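SusD superfamily protein (Bacteroides fragilis, PDB 3L22) probably binds glycans at the cell surface as part of an outer-membrane uptake system. Local coordinates at residues G53-I57 against R386-I390; T69-N73 against T414-G418; A335-N340 against L377-Y382. One frame throughout, in Å; residues are numbered along the deposited sequence.

Interaction 1 (G53-I57 against R386-I390)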
ATOM      1  N   GLY A  53       3.883   7.929   8.323  1.00 15.60           N
ATOM      2  CA  GLY A  53       4.081   9.189   7.665  1.00 15.32           C
ATOM      3  C   GLY A  53       3.914  10.449   8.497  1.00 15.00           C
ATOM      4  O   GLY A  53       3.798  10.400   9.722  1.00 15.68           O
ATOM      5  N   ASP A  54       3.866  11.570   7.788  1.00 13.41           N
ATOM      6  CA  ASP A  54       3.987  12.889   8.346  1.00 14.13           C
ATOM      7  C   ASP A  54       2.859  13.840   7.885  1.00 13.77           C
ATOM      8  O   ASP A  54       2.928  15.062   8.092  1.00 14.63           O
ATOM      9  CB  ASP A  54       5.359  13.453   7.938  1.00 13.90           C
ATOM     10  CG  ASP A  54       5.542  13.511   6.407  1.00 14.43           C
ATOM     11  OD1 ASP A  54       4.605  13.145   5.658  1.00 13.02           O
ATOM     12  OD2 ASP A  54       6.638  13.889   5.942  1.00 13.32           O
ATOM     13  N   ASP A  55       1.808  13.268   7.313  1.00 13.77           N
ATOM     14  CA  ASP A  55       0.694  14.051   6.775  1.00 13.11           C
ATOM     15  C   ASP A  55      -0.579  13.981   7.607  1.00 12.79           C
ATOM     16  O   ASP A  55      -1.453  14.836   7.461  1.00 12.47           O
ATOM     17  CB  ASP A  55       0.457  13.622   5.348  1.00 12.26           C
ATOM     18  CG  ASP A  55       1.596  14.060   4.432  1.00 14.37           C
ATOM     19  OD1 ASP A  55       2.176  15.171   4.667  1.00 10.01           O
ATOM     20  OD2 ASP A  55       1.908  13.319   3.477  1.00 12.95           O
ATOM     21  N   VAL A  56      -0.685  12.941   8.431  1.00 13.50           N
ATOM     22  CA  VAL A  56      -1.717  12.805   9.458  1.00 13.30           C
ATOM     23  C   VAL A  56      -1.009  12.725  10.790  1.00 14.05           C
ATOM     24  O   VAL A  56       0.210  12.500  10.803  1.00 13.68           O
ATOM     25  CB  VAL A  56      -2.618  11.562   9.199  1.00 13.88           C
ATOM     26  CG1 VAL A  56      -3.503  11.831   7.975  1.00 12.71           C
ATOM     27  CG2 VAL A  56      -1.811  10.249   9.041  1.00 11.26           C
ATOM     28  N   ILE A  57      -1.762  12.970  11.880  1.00 14.16           N
ATOM     29  CA  ILE A  57      -1.270  12.784  13.236  0.60 13.88           C
ATOM     30  C   ILE A  57      -2.184  11.872  14.002  1.00 13.77           C
ATOM     31  O   ILE A  57      -3.378  11.889  13.796  1.00 14.20           O
ATOM     32  CB  ILE A  57      -1.136  14.103  14.043  0.60 13.42           C
ATOM     33  CG1 ILE A  57      -2.449  14.931  14.018  0.60 12.50           C
ATOM     34  CG2 ILE A  57       0.025  14.852  13.509  0.60 15.11           C
ATOM     35  CD1 ILE A  57      -2.465  16.152  14.979  0.60 15.06           C
ATOM     36  N   ARG A 386       1.737  13.368  -1.807  1.00 12.66           N
ATOM     37  CA  ARG A 386       1.341  13.487  -0.405  1.00 12.26           C
ATOM     38  C   ARG A 386      -0.125  13.924  -0.251  1.00 12.75           C
ATOM     39  O   ARG A 386      -0.879  13.359   0.579  1.00 12.92           O
ATOM     40  CB  ARG A 386       2.286  14.457   0.321  1.00 12.99           C
ATOM     41  CG  ARG A 386       3.675  13.893   0.542  1.00 13.23           C
ATOM     42  CD  ARG A 386       4.633  14.928   1.107  1.00 12.61           C
ATOM     43  NE  ARG A 386       4.305  15.241   2.493  1.00 14.34           N
ATOM     44  CZ  ARG A 386       4.992  16.069   3.269  1.00 13.71           C
ATOM     45  NH1 ARG A 386       6.061  16.727   2.807  1.00 15.52           N
ATOM     46  NH2 ARG A 386       4.592  16.277   4.513  1.00 13.37           N
ATOM     47  N   LEU A 387      -0.536  14.886  -1.065  1.00 12.30           N
ATOM     48  CA  LEU A 387      -1.915  15.394  -1.021  1.00 12.90           C
ATOM     49  C   LEU A 387      -2.890  14.426  -1.691  1.00 12.65           C
ATOM     50  O   LEU A 387      -3.919  14.081  -1.122  1.00 13.10           O
ATOM     51  CB  LEU A 387      -2.015  16.801  -1.642  1.00 12.20           C
ATOM     52  CG  LEU A 387      -3.409  17.448  -1.729  1.00 13.15           C
ATOM     53  CD1 LEU A 387      -4.035  17.569  -0.327  1.00 10.65           C
ATOM     54  CD2 LEU A 387      -3.371  18.816  -2.413  1.00  9.46           C
ATOM     55  N   GLU A 388      -2.559  13.966  -2.877  1.00 12.10           N
ATOM     56  CA  GLU A 388      -3.416  12.994  -3.546  1.00 12.41           C
ATOM     57  C   GLU A 388      -3.668  11.737  -2.695  1.00 12.90           C
ATOM     58  O   GLU A 388      -4.788  11.257  -2.714  1.00 13.30           O
ATOM     59  CB  GLU A 388      -2.840  12.611  -4.902  1.00 12.35           C
ATOM     60  CG  GLU A 388      -3.777  11.823  -5.844  1.00 12.48           C
ATOM     61  CD  GLU A 388      -4.916  12.639  -6.442  1.00 14.90           C
ATOM     62  OE1 GLU A 388      -4.767  13.870  -6.684  1.00 13.88           O
ATOM     63  OE2 GLU A 388      -5.977  12.023  -6.677  1.00 13.97           O
ATOM     64  N   PHE A 389      -2.648  11.225  -1.978  1.00 12.51           N
ATOM     65  CA  PHE A 389      -2.729   9.950  -1.277  1.00 12.86           C
ATOM     66  C   PHE A 389      -2.731  10.025   0.242  1.00 13.05           C
ATOM     67  O   PHE A 389      -2.512   9.027   0.941  1.00 12.88           O
ATOM     68  CB  PHE A 389      -1.679   8.983  -1.861  1.00 13.29           C
ATOM     69  CG  PHE A 389      -2.002   8.638  -3.249  1.00 13.79           C
ATOM     70  CD1 PHE A 389      -3.064   7.781  -3.513  1.00 15.02           C
ATOM     71  CD2 PHE A 389      -1.376   9.273  -4.305  1.00 15.68           C
ATOM     72  CE1 PHE A 389      -3.431   7.509  -4.825  1.00 17.15           C
ATOM     73  CE2 PHE A 389      -1.751   9.011  -5.597  1.00 14.14           C
ATOM     74  CZ  PHE A 389      -2.793   8.147  -5.848  1.00 14.79           C
ATOM     75  N   ILE A 390      -3.085  11.198   0.762  1.00 13.12           N
ATOM     76  CA  ILE A 390      -3.291  11.351   2.186  1.00 12.85           C
ATOM     77  C   ILE A 390      -4.340  10.340   2.631  1.00 13.50           C
ATOM     78  O   ILE A 390      -5.423  10.238   2.047  1.00 12.99           O
ATOM     79  CB  ILE A 390      -3.645  12.816   2.589  1.00 12.80           C
ATOM     80  CG1 ILE A 390      -3.602  12.978   4.123  1.00 14.07           C
ATOM     81  CG2 ILE A 390      -5.006  13.303   2.016  1.00 10.79           C
ATOM     82  CD1 ILE A 390      -3.581  14.488   4.609  1.00 11.88           C
TER
HETATM   83  O   HOH W   1       0.256  11.610   2.384  1.00 12.98           O

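Interaction 2 (T69-N73 against T414-G418)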
ATOM      1  N   THR A  69       3.046   3.211  16.522  1.00 14.20           N
ATOM      2  CA  THR A  69       3.450   3.297  15.127  1.00 13.58           C
ATOM      3  C   THR A  69       3.700   4.737  14.748  1.00 13.73           C
ATOM      4  O   THR A  69       4.738   5.046  14.152  1.00 13.62           O
ATOM      5  CB  THR A  69       2.422   2.681  14.183  1.00 14.46           C
ATOM      6  OG1 THR A  69       2.325   1.295  14.477  1.00 13.36           O
ATOM      7  CG2 THR A  69       2.852   2.895  12.700  1.00 10.81           C
ATOM      8  N   TYR A  70       2.772   5.626  15.107  1.00 13.33           N
ATOM      9  CA  TYR A  70       2.903   7.046  14.771  1.00 13.11           C
ATOM     10  C   TYR A  70       4.172   7.657  15.371  1.00 13.87           C
ATOM     11  O   TYR A  70       4.893   8.405  14.715  1.00 13.35           O
ATOM     12  CB  TYR A  70       1.693   7.873  15.229  1.00 12.88           C
ATOM     13  CG  TYR A  70       1.928   9.361  14.910  1.00 13.34           C
ATOM     14  CD1 TYR A  70       1.828   9.836  13.593  1.00 13.96           C
ATOM     15  CD2 TYR A  70       2.285  10.271  15.909  1.00 14.27           C
ATOM     16  CE1 TYR A  70       2.104  11.173  13.278  1.00 13.08           C
ATOM     17  CE2 TYR A  70       2.549  11.619  15.608  1.00 14.24           C
ATOM     18  CZ  TYR A  70       2.464  12.060  14.294  1.00 14.51           C
ATOM     19  OH  TYR A  70       2.726  13.376  13.996  1.00 13.85           O
ATOM     20  N   ASN A  71       4.415   7.313  16.630  1.00 14.67           N
ATOM     21  CA  ASN A  71       5.571   7.797  17.377  1.00 14.97           C
ATOM     22  C   ASN A  71       6.873   7.081  17.060  1.00 14.77           C
ATOM     23  O   ASN A  71       7.901   7.368  17.675  1.00 15.28           O
ATOM     24  CB  ASN A  71       5.274   7.695  18.868  1.00 15.43           C
ATOM     25  CG  ASN A  71       4.320   8.749  19.348  1.00 17.52           C
ATOM     26  OD1 ASN A  71       4.189   9.827  18.756  1.00 19.62           O
ATOM     27  ND2 ASN A  71       3.675   8.469  20.483  1.00 23.96           N
HETATM   28  N   MSE A  72       6.854   6.170  16.097  1.00 15.02           N
HETATM   29  CA  MSE A  72       8.082   5.489  15.658  1.00 15.51           C
HETATM   30  C   MSE A  72       8.716   4.777  16.853  1.00 15.75           C
HETATM   31  O   MSE A  72       9.913   4.876  17.102  1.00 15.29           O
HETATM   32  CB  MSE A  72       9.076   6.453  14.990  1.00 15.63           C
HETATM   33  CG  MSE A  72       8.486   7.290  13.905  1.00 16.13           C
HETATM   34 SE   MSE A  72       7.769   6.276  12.401  0.75 18.06          SE
HETATM   35  CE  MSE A  72       9.441   5.675  11.612  1.00 14.04           C
ATOM     36  N   ASN A  73       7.879   4.025  17.566  1.00 15.68           N
ATOM     37  CA  ASN A  73       8.280   3.421  18.812  1.00 16.73           C
ATOM     38  C   ASN A  73       7.825   1.966  18.915  1.00 16.42           C
ATOM     39  O   ASN A  73       7.635   1.478  20.003  1.00 18.04           O
ATOM     40  CB  ASN A  73       7.719   4.238  19.979  1.00 15.41           C
ATOM     41  CG  ASN A  73       8.390   3.915  21.303  1.00 17.95           C
ATOM     42  OD1 ASN A  73       9.605   3.791  21.369  1.00 21.60           O
ATOM     43  ND2 ASN A  73       7.597   3.770  22.361  1.00 15.55           N
ATOM     44  N   THR A 414       9.364  16.952  18.478  1.00 16.98           N
ATOM     45  CA  THR A 414       9.588  16.594  17.084  1.00 16.33           C
ATOM     46  C   THR A 414      10.123  15.174  16.996  1.00 16.10           C
ATOM     47  O   THR A 414      11.084  14.842  17.668  1.00 16.66           O
ATOM     48  CB  THR A 414      10.566  17.589  16.419  1.00 16.19           C
ATOM     49  OG1 THR A 414       9.906  18.831  16.309  1.00 14.51           O
ATOM     50  CG2 THR A 414      11.014  17.143  15.002  1.00 15.06           C
ATOM     51  N   ILE A 415       9.466  14.356  16.183  1.00 15.18           N
ATOM     52  CA  ILE A 415       9.923  13.057  15.798  1.00 14.93           C
ATOM     53  C   ILE A 415      10.869  13.211  14.621  1.00 15.19           C
ATOM     54  O   ILE A 415      10.553  13.893  13.647  1.00 16.15           O
ATOM     55  CB  ILE A 415       8.728  12.157  15.430  1.00 15.15           C
ATOM     56  CG1 ILE A 415       7.855  11.941  16.675  1.00 15.58           C
ATOM     57  CG2 ILE A 415       9.183  10.777  14.901  1.00 13.89           C
ATOM     58  CD1 ILE A 415       6.432  11.504  16.348  1.00 14.90           C
ATOM     59  N   ASN A 416      12.061  12.636  14.736  1.00 15.23           N
ATOM     60  CA  ASN A 416      13.080  12.725  13.689  1.00 15.73           C
ATOM     61  C   ASN A 416      13.883  11.439  13.694  1.00 16.00           C
ATOM     62  O   ASN A 416      14.822  11.271  14.497  1.00 17.00           O
ATOM     63  CB  ASN A 416      13.983  13.969  13.903  1.00 15.80           C
ATOM     64  CG  ASN A 416      14.948  14.219  12.721  1.00 16.15           C
ATOM     65  OD1 ASN A 416      15.060  13.413  11.822  1.00 19.61           O
ATOM     66  ND2 ASN A 416      15.642  15.333  12.751  1.00 18.55           N
ATOM     67  N   VAL A 417      13.491  10.514  12.822  1.00 16.65           N
ATOM     68  CA  VAL A 417      14.057   9.169  12.811  1.00 16.69           C
ATOM     69  C   VAL A 417      14.584   8.887  11.420  1.00 16.31           C
ATOM     70  O   VAL A 417      13.864   9.028  10.416  1.00 16.18           O
ATOM     71  CB  VAL A 417      13.003   8.113  13.238  1.00 16.93           C
ATOM     72  CG1 VAL A 417      13.638   6.683  13.316  1.00 16.46           C
ATOM     73  CG2 VAL A 417      12.411   8.490  14.585  1.00 17.96           C
ATOM     74  N   GLY A 418      15.852   8.513  11.356  1.00 16.15           N
ATOM     75  CA  GLY A 418      16.536   8.262  10.086  1.00 16.17           C
ATOM     76  C   GLY A 418      17.051   6.848   9.956  1.00 15.76           C
ATOM     77  O   GLY A 418      16.980   6.069  10.904  1.00 15.53           O
TER

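Interaction 3 (A335-N340 against L377-Y382)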
ATOM      1  N   ALA A 335       5.618  10.069 -13.128  1.00 12.89           N
ATOM      2  CA  ALA A 335       6.246  11.402 -13.050  1.00 11.81           C
ATOM      3  C   ALA A 335       7.558  11.297 -12.274  1.00 12.26           C
ATOM      4  O   ALA A 335       8.562  11.834 -12.724  1.00 10.92           O
ATOM      5  CB  ALA A 335       5.315  12.395 -12.363  1.00 11.88           C
ATOM      6  N   GLU A 336       7.550  10.592 -11.116  1.00 11.62           N
ATOM      7  CA  GLU A 336       8.766  10.470 -10.310  1.00 12.27           C
ATOM      8  C   GLU A 336       9.841   9.737 -11.106  1.00 11.68           C
ATOM      9  O   GLU A 336      10.997  10.150 -11.107  1.00 12.89           O
ATOM     10  CB  GLU A 336       8.496   9.801  -8.949  1.00 12.31           C
ATOM     11  CG  GLU A 336       9.761   9.518  -8.133  1.00 12.77           C
ATOM     12  CD  GLU A 336       9.460   8.946  -6.762  1.00 15.69           C
ATOM     13  OE1 GLU A 336       8.254   8.732  -6.461  1.00 12.98           O
ATOM     14  OE2 GLU A 336      10.433   8.681  -5.993  1.00 13.38           O
ATOM     15  N   CYS A 337       9.480   8.645 -11.778  1.00 12.16           N
ATOM     16  CA  CYS A 337      10.453   7.899 -12.580  1.00 11.09           C
ATOM     17  C   CYS A 337      11.097   8.767 -13.656  1.00 11.60           C
ATOM     18  O   CYS A 337      12.323   8.795 -13.804  1.00 10.85           O
ATOM     19  CB  CYS A 337       9.806   6.706 -13.250  1.00 11.34           C
ATOM     20  SG  CYS A 337       9.213   5.502 -12.063  1.00 13.96           S
ATOM     21  N   TYR A 338      10.276   9.503 -14.389  1.00 12.00           N
ATOM     22  CA  TYR A 338      10.796  10.343 -15.475  1.00 12.33           C
ATOM     23  C   TYR A 338      11.638  11.514 -14.946  1.00 12.75           C
ATOM     24  O   TYR A 338      12.618  11.876 -15.585  1.00 12.35           O
ATOM     25  CB  TYR A 338       9.660  10.849 -16.404  1.00 12.64           C
ATOM     26  CG  TYR A 338       9.229   9.890 -17.493  1.00 11.33           C
ATOM     27  CD1 TYR A 338       9.979   9.753 -18.661  1.00 12.17           C
ATOM     28  CD2 TYR A 338       8.080   9.125 -17.358  1.00 11.28           C
ATOM     29  CE1 TYR A 338       9.581   8.866 -19.690  1.00 12.21           C
ATOM     30  CE2 TYR A 338       7.677   8.250 -18.358  1.00 13.13           C
ATOM     31  CZ  TYR A 338       8.444   8.115 -19.517  1.00 13.22           C
ATOM     32  OH  TYR A 338       8.054   7.241 -20.498  1.00 14.55           O
ATOM     33  N   ALA A 339      11.291  12.060 -13.773  1.00 13.36           N
ATOM     34  CA  ALA A 339      12.104  13.117 -13.159  1.00 14.09           C
ATOM     35  C   ALA A 339      13.505  12.609 -12.765  1.00 14.82           C
ATOM     36  O   ALA A 339      14.417  13.417 -12.601  1.00 15.70           O
ATOM     37  CB  ALA A 339      11.406  13.722 -11.955  1.00 12.84           C
ATOM     38  N   ASN A 340      13.649  11.293 -12.567  1.00 14.94           N
ATOM     39  CA  ASN A 340      14.941  10.672 -12.243  1.00 15.66           C
ATOM     40  C   ASN A 340      15.706  10.214 -13.481  1.00 17.37           C
ATOM     41  O   ASN A 340      16.728   9.591 -13.341  1.00 17.88           O
ATOM     42  CB  ASN A 340      14.746   9.491 -11.300  1.00 15.02           C
ATOM     43  CG  ASN A 340      14.583   9.911  -9.882  1.00 15.69           C
ATOM     44  OD1 ASN A 340      15.546  10.300  -9.254  1.00 16.28           O
ATOM     45  ND2 ASN A 340      13.379   9.826  -9.361  1.00 11.91           N
ATOM     46  N   LEU A 377      11.180  20.328  -9.225  1.00 14.40           N
ATOM     47  CA  LEU A 377      10.267  19.416  -9.920  1.00 13.58           C
ATOM     48  C   LEU A 377      10.030  18.163  -9.088  1.00 12.61           C
ATOM     49  O   LEU A 377       8.900  17.751  -8.906  1.00 11.54           O
ATOM     50  CB  LEU A 377      10.789  19.031 -11.315  1.00 13.85           C
ATOM     51  CG  LEU A 377       9.983  17.996 -12.131  1.00 14.06           C
ATOM     52  CD1 LEU A 377       8.504  18.442 -12.276  1.00 13.65           C
ATOM     53  CD2 LEU A 377      10.642  17.782 -13.526  1.00 11.27           C
ATOM     54  N   LYS A 378      11.083  17.542  -8.602  1.00 12.84           N
ATOM     55  CA  LYS A 378      10.904  16.364  -7.752  1.00 13.04           C
ATOM     56  C   LYS A 378      10.058  16.674  -6.526  1.00 13.53           C
ATOM     57  O   LYS A 378       9.135  15.914  -6.175  1.00 13.61           O
ATOM     58  CB  LYS A 378      12.243  15.791  -7.324  1.00 13.35           C
ATOM     59  CG  LYS A 378      13.004  15.128  -8.490  1.00 14.18           C
ATOM     60  CD  LYS A 378      14.277  14.464  -8.045  1.00 15.98           C
ATOM     61  CE  LYS A 378      15.064  13.830  -9.207  1.00 17.88           C
ATOM     62  NZ  LYS A 378      15.513  14.858 -10.172  1.00 18.77           N
ATOM     63  N   GLU A 379      10.340  17.792  -5.878  1.00 14.03           N
ATOM     64  CA  GLU A 379       9.575  18.165  -4.696  1.00 15.71           C
ATOM     65  C   GLU A 379       8.097  18.399  -5.021  1.00 14.95           C
ATOM     66  O   GLU A 379       7.239  18.026  -4.242  1.00 13.99           O
ATOM     67  CB  GLU A 379      10.170  19.402  -4.062  1.00 17.34           C
ATOM     68  CG  GLU A 379       9.464  19.826  -2.780  1.00 24.85           C
ATOM     69  CD  GLU A 379      10.352  20.699  -1.833  1.00 34.79           C
ATOM     70  OE1 GLU A 379      11.600  20.414  -1.714  1.00 38.85           O
ATOM     71  OE2 GLU A 379       9.769  21.673  -1.246  1.00 34.69           O
ATOM     72  N   ALA A 380       7.803  18.998  -6.176  1.00 13.67           N
ATOM     73  CA  ALA A 380       6.406  19.181  -6.576  1.00 13.49           C
ATOM     74  C   ALA A 380       5.710  17.834  -6.780  1.00 13.17           C
ATOM     75  O   ALA A 380       4.540  17.684  -6.462  1.00 14.20           O
ATOM     76  CB  ALA A 380       6.304  20.031  -7.864  1.00 11.57           C
ATOM     77  N   ILE A 381       6.430  16.863  -7.321  1.00 12.93           N
ATOM     78  CA  ILE A 381       5.862  15.521  -7.502  1.00 12.99           C
ATOM     79  C   ILE A 381       5.638  14.844  -6.143  1.00 13.57           C
ATOM     80  O   ILE A 381       4.542  14.307  -5.896  1.00 13.20           O
ATOM     81  CB  ILE A 381       6.751  14.638  -8.419  1.00 13.07           C
ATOM     82  CG1 ILE A 381       6.773  15.218  -9.850  1.00 12.71           C
ATOM     83  CG2 ILE A 381       6.249  13.147  -8.387  1.00 12.07           C
ATOM     84  CD1 ILE A 381       7.935  14.733 -10.741  1.00  8.17           C
ATOM     85  N   TYR A 382       6.634  14.925  -5.244  1.00 13.09           N
ATOM     86  CA  TYR A 382       6.473  14.350  -3.903  1.00 12.77           C
ATOM     87  C   TYR A 382       5.295  14.956  -3.134  1.00 13.36           C
ATOM     88  O   TYR A 382       4.526  14.227  -2.520  1.00 11.60           O
ATOM     89  CB  TYR A 382       7.730  14.496  -3.056  1.00 12.37           C
ATOM     90  CG  TYR A 382       9.008  13.925  -3.648  1.00 11.58           C
ATOM     91  CD1 TYR A 382       8.994  12.897  -4.578  1.00 13.33           C
ATOM     92  CD2 TYR A 382      10.247  14.434  -3.270  1.00 14.63           C
ATOM     93  CE1 TYR A 382      10.198  12.396  -5.135  1.00 10.75           C
ATOM     94  CE2 TYR A 382      11.474  13.907  -3.809  1.00 12.83           C
ATOM     95  CZ  TYR A 382      11.409  12.911  -4.743  1.00 12.00           C
ATOM     96  OH  TYR A 382      12.562  12.411  -5.287  1.00 12.50           O
TER
HETATM   97  O   HOH W   2      12.703   9.939  -6.448  1.00 12.89           O

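Interaction 1 (G53-I57 against R386-I390)
R386, in the last turn of helix 374-388, reaches into the bend that leads to strand 56-58 and meets D54 and D55 there. Its CB already lies 3.4 Å from D55 OD2, and CG and CD run on past that same oxygen. A bend at chi3 (71°) then turns the guanidinium back, so that NE and NH2 both face the D55 carboxylate. The two nitrogens converge side-on on one atom: R386 NH2 donates to D55 OD1 at 2.7 Å, and R386 NE to the same OD1 at 3.0 Å. Both bonds lie close to the guanidinium plane, and the two flat groups are only 23° apart. A third, weak bond joins R386 NE to D55 OD2 at 3.2 Å. D54 comes from a different direction, its OD2 lying over a face of the guanidinium, toward the rim. D54 OD1 is 3.3 Å from R386 NH2, but well out of the plane, and the attraction is one of charge alone; D54 OD1 has its stronger partner in R395 NE, a salt bridge. Together the three side chains D54, D55 and R386 make a salt-bridge network joining a segment of the N-terminal family region to the end of a helix in the SusD family region, and R395 joins R386 round the two carboxylates. D55 OD1 additionally accepts from the backbone N of I285; three donors thus converge on OD1, which should hold the carboxylate's rotation. A water donates to D55 OD2 at 2.6 Å and to R386 O, bridging side chain and helix end. Beyond it, I390 follows the helix terminus, and its CD1 approaches D55 O at 3.6 Å. Behind that methyl, I390 CG1 packs against V56 CG1 at 4.0 Å.

Interaction 2 (T69-N73 against T414-G418)
Y70, in the last turn of helix 67-70, brings its ring CE2 to 4.0 Å from I415 CD1, the methyl reaching the ring obliquely. The same methyl lies close to the backbone, with I415 CD1 3.8 Å from Y70 O. That carbonyl accepts from K408 NZ, and K408 also makes a cation-pi contact with the Y70 ring; it belongs to strand 406-409, which pairs with strand 414-417 as an antiparallel hairpin. N71 starts out away from the strand, yet its OD1 comes within 3.7 Å of I415 CD1. At M72, a selenomethionine, the helix ends in a Schellman motif: phi turns positive (58°) and two bonds run back into the last turn, M72 N to T69 O being one. M72 CB points toward the strand here, as the reversed backbone would allow, and meets V417 CG2 at 3.9 Å, while CG rests on I415 CG2 at 3.7 Å. Further bends at chi2 (-61°) and chi3 fold the rest of the chain back on itself, and it also touches F406 and K408 of the neighbouring strand. I415 and V417 both direct their side chains at the helix end, whereas N416 between them points away. Between 69-73 and 414-418 themselves the contacts are apolar or of methyl with oxygen, so shape and exclusion of water should hold them together, while K408 on the partner strand supplies the directional bond to the helix end.

Interaction 3 (A335-N340 against L377-Y382)
I381 sets its CD1 between two alanines one turn apart on the facing helix, 3.9 Å from A335 CB and 3.8 Å from A339 CB. Its CG2 branch, anti to the backbone N, turns instead to E336, 4.1 Å from E336 CB. One turn earlier, K378 lays its aliphatic chain alongside A339, then bends at chi4 (63°) so that NZ donates to A339 O at 3.0 Å, from above the carbonyl plane. K378 CE also passes N340 OD1. On the other flank the extended E336 brings OE2 to 3.8 Å from Y382 CE1, the carboxylate and ring planes 70° apart. A water ties this side together: it donates to E336 OE2, accepts from N340 ND2 and bonds Y382 OH at 2.7 Å. N340 ND2 is oriented by a further bond to E336 O, one turn back. Farther out, R401 and R402 form salt bridges with the E336 carboxylate, and R402 makes a cation-pi contact with Y382. The axes of the two short helical segments approach to 9.8 Å, their N-to-C directions 166° apart: an antiparallel helix pair, consistent with the TPR-like helical scaffold of the SusD family.

How the interactions relate
From the N terminus, the chain passes the segment 53-57, strand 56-58 and then helix 67-70, which open interactions 1 and 2 in that order. Interaction 3 is the first to close, when helix 374-388 returns to helix 327-339 after only 36 intervening residues. The far end of the same helix next closes interaction 1, and strand 414-417 finally closes interaction 2. Interactions 1 and 2 therefore cross, while interaction 3 lies within both of their loops. The crossing pair tie the N-terminal family region to the C-terminal one; they also touch, V56 O lying 3.4 Å from Y70 CE1. Interaction 3 joins two helices within the C-terminal region, its centre about 17 Å from that of interaction 1.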